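Local coordinates for arabinan endo-1,5-alpha-l-arabinosidase A (Cellvibrio cellulosa, PDB 1GYH), which cleaves alpha-1,5-arabinofuranosyl bonds of linear arabinan, releasing almost exclusively arabinotriose, and so contributes to the degradation of plant cell walls, at residues A[278-281]-A[282-285]; A[197-201]-A[202-206]; A[180-183]-A[184-187]. All blocks are in the same frame, centred on the assembly; numbering follows the deposited sequence. Where two conformers were deposited one is given.

Interaction 1: residues A[278-281]-A[282-285]; sequences AYEA and ADNY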
loop_
_atom_site.group_PDB
_atom_site.type_symbol
_atom_site.label_atom_id
_atom_site.label_comp_id
_atom_site.label_asym_id
_atom_site.label_seq_id
_atom_site.Cartn_x
_atom_site.Cartn_y
_atom_site.Cartn_z
ATOM N N ALA A 278 -8.438 -9.811 -0.455
ATOM C CA ALA A 278 -9.014 -10.735 0.488
ATOM C C ALA A 278 -8.910 -12.164 -0.032
ATOM O O ALA A 278 -9.218 -12.425 -1.192
ATOM C CB ALA A 278 -10.497 -10.346 0.783
ATOM N N TYR A 279 -8.535 -13.100 0.861
ATOM C CA TYR A 279 -8.280 -14.490 0.438
ATOM C C TYR A 279 -9.548 -15.361 0.457
ATOM O O TYR A 279 -10.127 -15.612 1.523
ATOM C CB TYR A 279 -7.163 -15.109 1.341
ATOM C CG TYR A 279 -5.853 -14.305 1.399
ATOM C CD1 TYR A 279 -4.911 -14.329 0.337
ATOM C CD2 TYR A 279 -5.528 -13.532 2.502
ATOM C CE1 TYR A 279 -3.716 -13.573 0.397
ATOM C CE2 TYR A 279 -4.327 -12.781 2.554
ATOM C CZ TYR A 279 -3.403 -12.814 1.511
ATOM O OH TYR A 279 -2.185 -12.058 1.569
ATOM N N GLU A 280 -9.952 -15.871 -0.695
ATOM C CA GLU A 280 -11.231 -16.543 -0.842
ATOM C C GLU A 280 -11.115 -17.998 -0.489
ATOM O O GLU A 280 -10.550 -18.782 -1.275
ATOM C CB GLU A 280 -11.743 -16.440 -2.296
ATOM C CG GLU A 280 -13.201 -16.846 -2.453
ATOM C CD GLU A 280 -13.778 -16.578 -3.840
ATOM O OE1 GLU A 280 -13.059 -16.154 -4.765
ATOM O OE2 GLU A 280 -14.994 -16.822 -4.003
ATOM N N ALA A 281 -11.725 -18.388 0.633
ATOM C CA ALA A 281 -11.618 -19.748 1.114
ATOM C C ALA A 281 -12.155 -20.780 0.138
ATOM O O ALA A 281 -11.613 -21.871 0.053
ATOM C CB ALA A 281 -12.289 -19.903 2.466
ATOM N N ALA A 282 -13.215 -20.463 -0.609
ATOM C CA ALA A 282 -13.808 -21.402 -1.547
ATOM C C ALA A 282 -13.001 -21.579 -2.854
ATOM O O ALA A 282 -13.359 -22.410 -3.681
ATOM C CB ALA A 282 -15.257 -20.981 -1.886
ATOM N N ASP A 283 -11.943 -20.792 -3.034
ATOM C CA ASP A 283 -11.100 -20.821 -4.243
ATOM C C ASP A 283 -9.614 -20.933 -3.848
ATOM O O ASP A 283 -8.822 -20.080 -4.210
ATOM C CB ASP A 283 -11.330 -19.542 -5.078
ATOM C CG ASP A 283 -10.619 -19.564 -6.430
ATOM O OD1 ASP A 283 -10.383 -20.669 -6.975
ATOM O OD2 ASP A 283 -10.285 -18.518 -7.041
ATOM N N ASN A 284 -9.245 -21.987 -3.111
ATOM C CA ASN A 284 -7.855 -22.156 -2.648
ATOM C C ASN A 284 -7.171 -20.962 -1.979
ATOM O O ASN A 284 -5.954 -20.765 -2.123
ATOM C CB ASN A 284 -6.972 -22.594 -3.817
ATOM C CG ASN A 284 -7.476 -23.839 -4.479
ATOM O OD1 ASN A 284 -7.632 -24.875 -3.813
ATOM N ND2 ASN A 284 -7.789 -23.754 -5.796
ATOM N N TYR A 285 -7.933 -20.137 -1.271
ATOM C CA TYR A 285 -7.405 -18.922 -0.636
ATOM C C TYR A 285 -6.719 -17.948 -1.584
ATOM O O TYR A 285 -5.830 -17.190 -1.179
ATOM C CB TYR A 285 -6.511 -19.250 0.599
ATOM C CG TYR A 285 -7.225 -20.138 1.610
ATOM C CD1 TYR A 285 -8.037 -19.587 2.619
ATOM C CD2 TYR A 285 -7.117 -21.510 1.554
ATOM C CE1 TYR A 285 -8.706 -20.373 3.511
ATOM C CE2 TYR A 285 -7.788 -22.305 2.443
ATOM C CZ TYR A 285 -8.594 -21.733 3.418
ATOM O OH TYR A 285 -9.265 -22.545 4.300
HETATM O O HOH W 1 -10.976 -23.894 -1.752
#
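Ala281 sits over one face of the Tyr285 ring, at the point where the chain leaves strand 271-280 and prepares to return along strand 286-296. Its CA lies 4.1 Å from the ring centroid, displaced toward the rim, in a CH-pi contact, while its CB reaches Tyr285 CE1 at 3.8 Å. The ring comes to this place because its CG stands anti to the carbonyl carbon of Tyr285 (chi1 -54°). The Tyr285 side chain also touches Val258 of strand 257-268 and Lys215 of a loop.

The backbone of the reversal converges on one acceptor. Glu280 O takes the N-H of Asp283 at 3.0 Å, with an angle of 157° at the hydrogen, the donor standing well above the carbonyl plane. A weak, strongly bent bond from Tyr285 N (2.9 Å) reaches the same oxygen. One water stitches the outer part of the turn, donating a hydrogen bond to Ala281 O and accepting one from Asn284 N.

Glu280 extends its side chain until OE1 meets Asp283 CB. The two carboxylates, nearly perpendicular in plane, bring OE1 of Glu280 and OD2 of Asp283 to 4.3 Å. Lys288 forms a salt bridge with each, which should offset their mutual repulsion.

Tyr279 turns inward instead. The edge of its ring, at CD1, meets Tyr285 O at 3.4 Å, and its hydroxyl is hydrogen-bonded to His8. The Tyr279 side chain comes within about 6 Å of that of Asp9, the likely proton acceptor, and within about 4 Å of that of Gln287, a probable substrate-binding residue. The whole is a beta-hairpin loop of a five-bladed propeller, whose Tyr279 reaches toward the probable active site.

Interaction 2: residues A[197-201]-A[202-206]; sequences LRKGD and YYYLF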
loop_
_atom_site.group_PDB
_atom_site.type_symbol
_atom_site.label_atom_id
_atom_site.label_comp_id
_atom_site.label_asym_id
_atom_site.label_seq_id
_atom_site.Cartn_x
_atom_site.Cartn_y
_atom_site.Cartn_z
ATOM N N LEU A 197 -5.186 8.692 4.475
ATOM C CA LEU A 197 -6.247 9.442 3.771
ATOM C C LEU A 197 -6.652 10.666 4.591
ATOM O O LEU A 197 -6.942 10.569 5.766
ATOM C CB LEU A 197 -7.476 8.561 3.502
ATOM C CG LEU A 197 -8.692 9.233 2.769
ATOM C CD1 LEU A 197 -8.432 9.313 1.311
ATOM C CD2 LEU A 197 -10.011 8.457 3.043
ATOM N N ARG A 198 -6.669 11.827 3.949
ATOM C CA ARG A 198 -7.208 13.059 4.555
ATOM C C ARG A 198 -8.702 13.039 4.422
ATOM O O ARG A 198 -9.210 12.862 3.330
ATOM C CB ARG A 198 -6.648 14.290 3.833
ATOM C CG ARG A 198 -7.106 15.641 4.433
ATOM C CD ARG A 198 -6.679 15.884 5.865
ATOM N NE ARG A 198 -7.214 17.190 6.281
ATOM C CZ ARG A 198 -6.710 18.338 5.895
ATOM N NH1 ARG A 198 -5.596 18.363 5.167
ATOM N NH2 ARG A 198 -7.310 19.478 6.245
ATOM N N LYS A 199 -9.407 13.210 5.539
ATOM C CA LYS A 199 -10.888 13.368 5.549
ATOM C C LYS A 199 -11.319 14.350 6.651
ATOM O O LYS A 199 -11.032 14.146 7.845
ATOM C CB LYS A 199 -11.544 11.993 5.721
ATOM C CG LYS A 199 -13.078 12.017 5.933
ATOM C CD LYS A 199 -13.838 12.144 4.622
ATOM C CE LYS A 199 -15.353 12.251 4.869
ATOM N NZ LYS A 199 -16.066 12.053 3.549
ATOM N N GLY A 200 -12.041 15.407 6.262
ATOM C CA GLY A 200 -12.398 16.466 7.206
ATOM C C GLY A 200 -11.182 17.089 7.872
ATOM O O GLY A 200 -10.236 17.502 7.196
ATOM N N ASP A 201 -11.196 17.166 9.195
ATOM C CA ASP A 201 -10.113 17.802 9.936
ATOM C C ASP A 201 -8.959 16.841 10.336
ATOM O O ASP A 201 -7.996 17.268 10.987
ATOM C CB ASP A 201 -10.655 18.467 11.209
ATOM C CG ASP A 201 -11.682 19.551 10.913
ATOM O OD1 ASP A 201 -11.574 20.245 9.860
ATOM O OD2 ASP A 201 -12.627 19.763 11.694
ATOM N N TYR A 202 -9.028 15.587 9.913
ATOM C CA TYR A 202 -8.041 14.600 10.313
ATOM C C TYR A 202 -7.386 13.873 9.143
ATOM O O TYR A 202 -7.975 13.737 8.052
ATOM C CB TYR A 202 -8.695 13.547 11.179
ATOM C CG TYR A 202 -9.090 13.990 12.553
ATOM C CD1 TYR A 202 -8.183 13.986 13.599
ATOM C CD2 TYR A 202 -10.403 14.389 12.822
ATOM C CE1 TYR A 202 -8.565 14.373 14.872
ATOM C CE2 TYR A 202 -10.791 14.767 14.107
ATOM C CZ TYR A 202 -9.867 14.764 15.109
ATOM O OH TYR A 202 -10.231 15.140 16.375
ATOM N N TYR A 203 -6.149 13.420 9.416
ATOM C CA TYR A 203 -5.472 12.410 8.616
ATOM C C TYR A 203 -5.761 11.047 9.243
ATOM O O TYR A 203 -5.603 10.878 10.453
ATOM C CB TYR A 203 -3.968 12.647 8.576
ATOM C CG TYR A 203 -3.560 13.864 7.808
ATOM C CD1 TYR A 203 -3.571 15.122 8.415
ATOM C CD2 TYR A 203 -3.202 13.790 6.462
ATOM C CE1 TYR A 203 -3.212 16.265 7.704
ATOM C CE2 TYR A 203 -2.860 14.920 5.749
ATOM C CZ TYR A 203 -2.855 16.153 6.376
ATOM O OH TYR A 203 -2.521 17.295 5.684
ATOM N N TYR A 204 -6.181 10.090 8.431
ATOM C CA TYR A 204 -6.438 8.731 8.917
ATOM C C TYR A 204 -5.348 7.770 8.409
ATOM O O TYR A 204 -5.159 7.637 7.205
ATOM C CB TYR A 204 -7.811 8.207 8.506
ATOM C CG TYR A 204 -8.944 8.996 9.168
ATOM C CD1 TYR A 204 -9.318 10.247 8.682
ATOM C CD2 TYR A 204 -9.599 8.504 10.291
ATOM C CE1 TYR A 204 -10.354 10.974 9.297
ATOM C CE2 TYR A 204 -10.629 9.257 10.929
ATOM C CZ TYR A 204 -10.996 10.467 10.425
ATOM O OH TYR A 204 -11.986 11.203 11.066
ATOM N N LEU A 205 -4.693 7.095 9.352
ATOM C CA LEU A 205 -3.645 6.090 9.052
ATOM C C LEU A 205 -4.263 4.730 9.156
ATOM O O LEU A 205 -4.710 4.316 10.248
ATOM C CB LEU A 205 -2.467 6.219 10.030
ATOM C CG LEU A 205 -1.411 5.077 9.975
ATOM C CD1 LEU A 205 -0.817 4.970 8.622
ATOM C CD2 LEU A 205 -0.356 5.329 11.020
ATOM N N PHE A 206 -4.326 4.044 8.020
ATOM C CA PHE A 206 -4.720 2.663 7.965
ATOM C C PHE A 206 -3.438 1.772 7.992
ATOM O O PHE A 206 -2.437 2.126 7.407
ATOM C CB PHE A 206 -5.473 2.363 6.651
ATOM C CG PHE A 206 -6.742 3.173 6.456
ATOM C CD1 PHE A 206 -7.952 2.717 6.921
ATOM C CD2 PHE A 206 -6.709 4.387 5.792
ATOM C CE1 PHE A 206 -9.111 3.482 6.769
ATOM C CE2 PHE A 206 -7.883 5.149 5.636
ATOM C CZ PHE A 206 -9.065 4.679 6.097
#
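Strands 197-199 and 202-206 run antiparallel, their axes 4.7 Å apart at closest approach, as the two arms of a tight beta hairpin closed by a type II' turn from Lys199 to Tyr202. Gly200 occupies the turn position with positive phi (57°), where the lack of a CB removes strain. Two hydrogen-bonded pairs knit the arms: Leu197 with Tyr204, and Lys199 with Tyr202. In the latter, Lys199 N lies almost in line with the C=O bond of Tyr202, 2.9 Å from its oxygen, whereas the return bond from Tyr202 N to Lys199 O is longer, 3.2 Å, and comes from above the carbonyl plane.

One face of the hairpin carries Leu197, Lys199, Tyr202 and Tyr204. The edge of the Tyr204 ring lies in plane with two carbonyl oxygens, those of Leu197 and Lys199, CE1 standing 3.6 Å from Lys199 O. Its hydroxyl bonds to Gly300 O, and the Lys199 ammonium pairs with Asp272; both partners belong to the last propeller blade. Farther along, Leu197 CB meets the edge of the Phe206 ring at CE2, 4.0 Å away. Tyr202, the last residue of the turn, forms a cation-pi contact with Arg226.

The other face is marked by the non-hydrogen-bonded pair Arg198 and Tyr203. Arg198 leaves the backbone with CG anti to N (chi1 -177°) and bends at its second torsion, a course that lays CD over the middle of the Tyr203 ring, 3.8 Å from the centroid. The guanidinium continues past the ring, its plane turned 42° against it. NH1 makes a salt bridge with Asp136, and NE folds back to donate to the carbonyl of the turn glycine, Gly200 O, at 3.2 Å.

Interaction 3: residues A[180-183]-A[184-187]; sequences LMDD and SQAG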
loop_
_atom_site.group_PDB
_atom_site.type_symbol
_atom_site.label_atom_id
_atom_site.label_comp_id
_atom_site.label_asym_id
_atom_site.label_seq_id
_atom_site.Cartn_x
_atom_site.Cartn_y
_atom_site.Cartn_z
ATOM N N LEU A 180 17.579 -5.904 21.662
ATOM C CA LEU A 180 18.456 -7.072 21.894
ATOM C C LEU A 180 18.163 -8.227 20.941
ATOM O O LEU A 180 18.963 -9.153 20.825
ATOM C CB LEU A 180 18.389 -7.532 23.347
ATOM C CG LEU A 180 18.749 -6.450 24.368
ATOM C CD1 LEU A 180 18.760 -7.055 25.770
ATOM C CD2 LEU A 180 20.070 -5.717 24.038
ATOM N N MET A 181 17.028 -8.199 20.267
ATOM C CA MET A 181 16.706 -9.160 19.203
ATOM C C MET A 181 17.726 -8.976 18.074
ATOM O O MET A 181 18.194 -7.850 17.824
ATOM C CB MET A 181 15.298 -8.838 18.660
ATOM C CG MET A 181 14.742 -9.803 17.626
ATOM S SD MET A 181 13.050 -9.489 16.993
ATOM C CE MET A 181 12.076 -9.228 18.519
ATOM N N ASP A 182 18.068 -10.038 17.361
ATOM C CA ASP A 182 18.941 -9.860 16.215
ATOM C C ASP A 182 18.333 -8.923 15.188
ATOM O O ASP A 182 17.198 -9.117 14.762
ATOM C CB ASP A 182 19.291 -11.182 15.526
ATOM C CG ASP A 182 20.379 -10.993 14.492
ATOM O OD1 ASP A 182 20.082 -10.714 13.342
ATOM O OD2 ASP A 182 21.582 -11.027 14.764
ATOM N N ASP A 183 19.133 -7.949 14.731
ATOM C CA ASP A 183 18.664 -6.894 13.831
ATOM C C ASP A 183 18.159 -7.416 12.477
ATOM O O ASP A 183 17.341 -6.763 11.797
ATOM C CB ASP A 183 19.758 -5.865 13.579
ATOM C CG ASP A 183 19.953 -4.885 14.752
ATOM O OD1 ASP A 183 19.452 -5.097 15.861
ATOM O OD2 ASP A 183 20.594 -3.827 14.647
ATOM N N SER A 184 18.618 -8.594 12.082
ATOM C CA SER A 184 18.231 -9.167 10.793
ATOM C C SER A 184 16.857 -9.895 10.749
ATOM O O SER A 184 16.355 -10.263 9.653
ATOM C CB SER A 184 19.339 -10.137 10.384
ATOM O OG SER A 184 20.279 -9.232 9.795
ATOM N N GLN A 185 16.287 -10.133 11.932
ATOM C CA GLN A 185 15.028 -10.859 12.093
ATOM C C GLN A 185 13.833 -9.893 12.120
ATOM O O GLN A 185 13.909 -8.827 12.755
ATOM C CB GLN A 185 15.056 -11.598 13.413
ATOM C CG GLN A 185 16.140 -12.635 13.486
ATOM C CD GLN A 185 15.924 -13.712 12.459
ATOM O OE1 GLN A 185 16.751 -13.895 11.579
ATOM N NE2 GLN A 185 14.770 -14.383 12.528
ATOM N N ALA A 186 12.749 -10.271 11.450
ATOM C CA ALA A 186 11.530 -9.453 11.333
ATOM C C ALA A 186 10.836 -9.132 12.698
ATOM O O ALA A 186 10.334 -8.015 12.908
ATOM C CB ALA A 186 10.554 -10.115 10.349
ATOM N N GLY A 187 10.851 -10.087 13.636
ATOM C CA GLY A 187 10.290 -9.891 14.951
ATOM C C GLY A 187 8.819 -10.290 15.001
ATOM O O GLY A 187 8.254 -10.866 14.047
#
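Asp182 governs a type I beta turn that runs to Gln185 and combines it with an Asx turn. Its backbone O accepts the N-H of Gln185 at 3.1 Å, nearly straight at the hydrogen (164°). Its carboxylate supplies the second grip: OD1 receives the N-H of Ser184 at 2.9 Å, from above the carboxylate plane. This works because CG is anti to the backbone N (chi1 -170°), so that the carboxylate leans over the turn it starts. Asp182 CB also packs against Gln185 CG at 4.0 Å.

Met181 spans the turn from the residue before it to Gly187, two residues beyond its end. The extended first two torsions carry SD to 3.5 Å from Gly187 CA, and the bend at the third (chi3 -49°) sets CE, 4.0 Å from the same atom.

Around this core lie the partners that hold the exposed loop to the protein. The side chain of Ser184 is about 7 Å from that of Lys87, which probably binds substrate, consistent with a place near the margin of the substrate-binding region. Trp148 NE1 donates to Asp183 O and Arg177 to Gln185 O. Gln121 touches Asp182 and Asp183, and its NE2 is hydrogen-bonded to Ser184 OG in one of that serine's two modelled conformers.

In the fold
Along the chain the order is interaction 3, then 2, then 1, and the three form a nearly equilateral triangle, with centres 31 to 32 Å apart and nearest atoms about 14 to 17 Å apart. None touches another. Interaction 3 belongs to the loop that leads from strand 169-173 to strand 191-199, between consecutive sheets of the five-bladed propeller; interaction 2 is the first hairpin of the next sheet, and interaction 1 a hairpin loop of the sheet after that. The same fold thus uses reversals of different build: a tight two-residue hairpin, a longer loop whose Tyr279 lies near the probable proton acceptor, and a surface turn between blades.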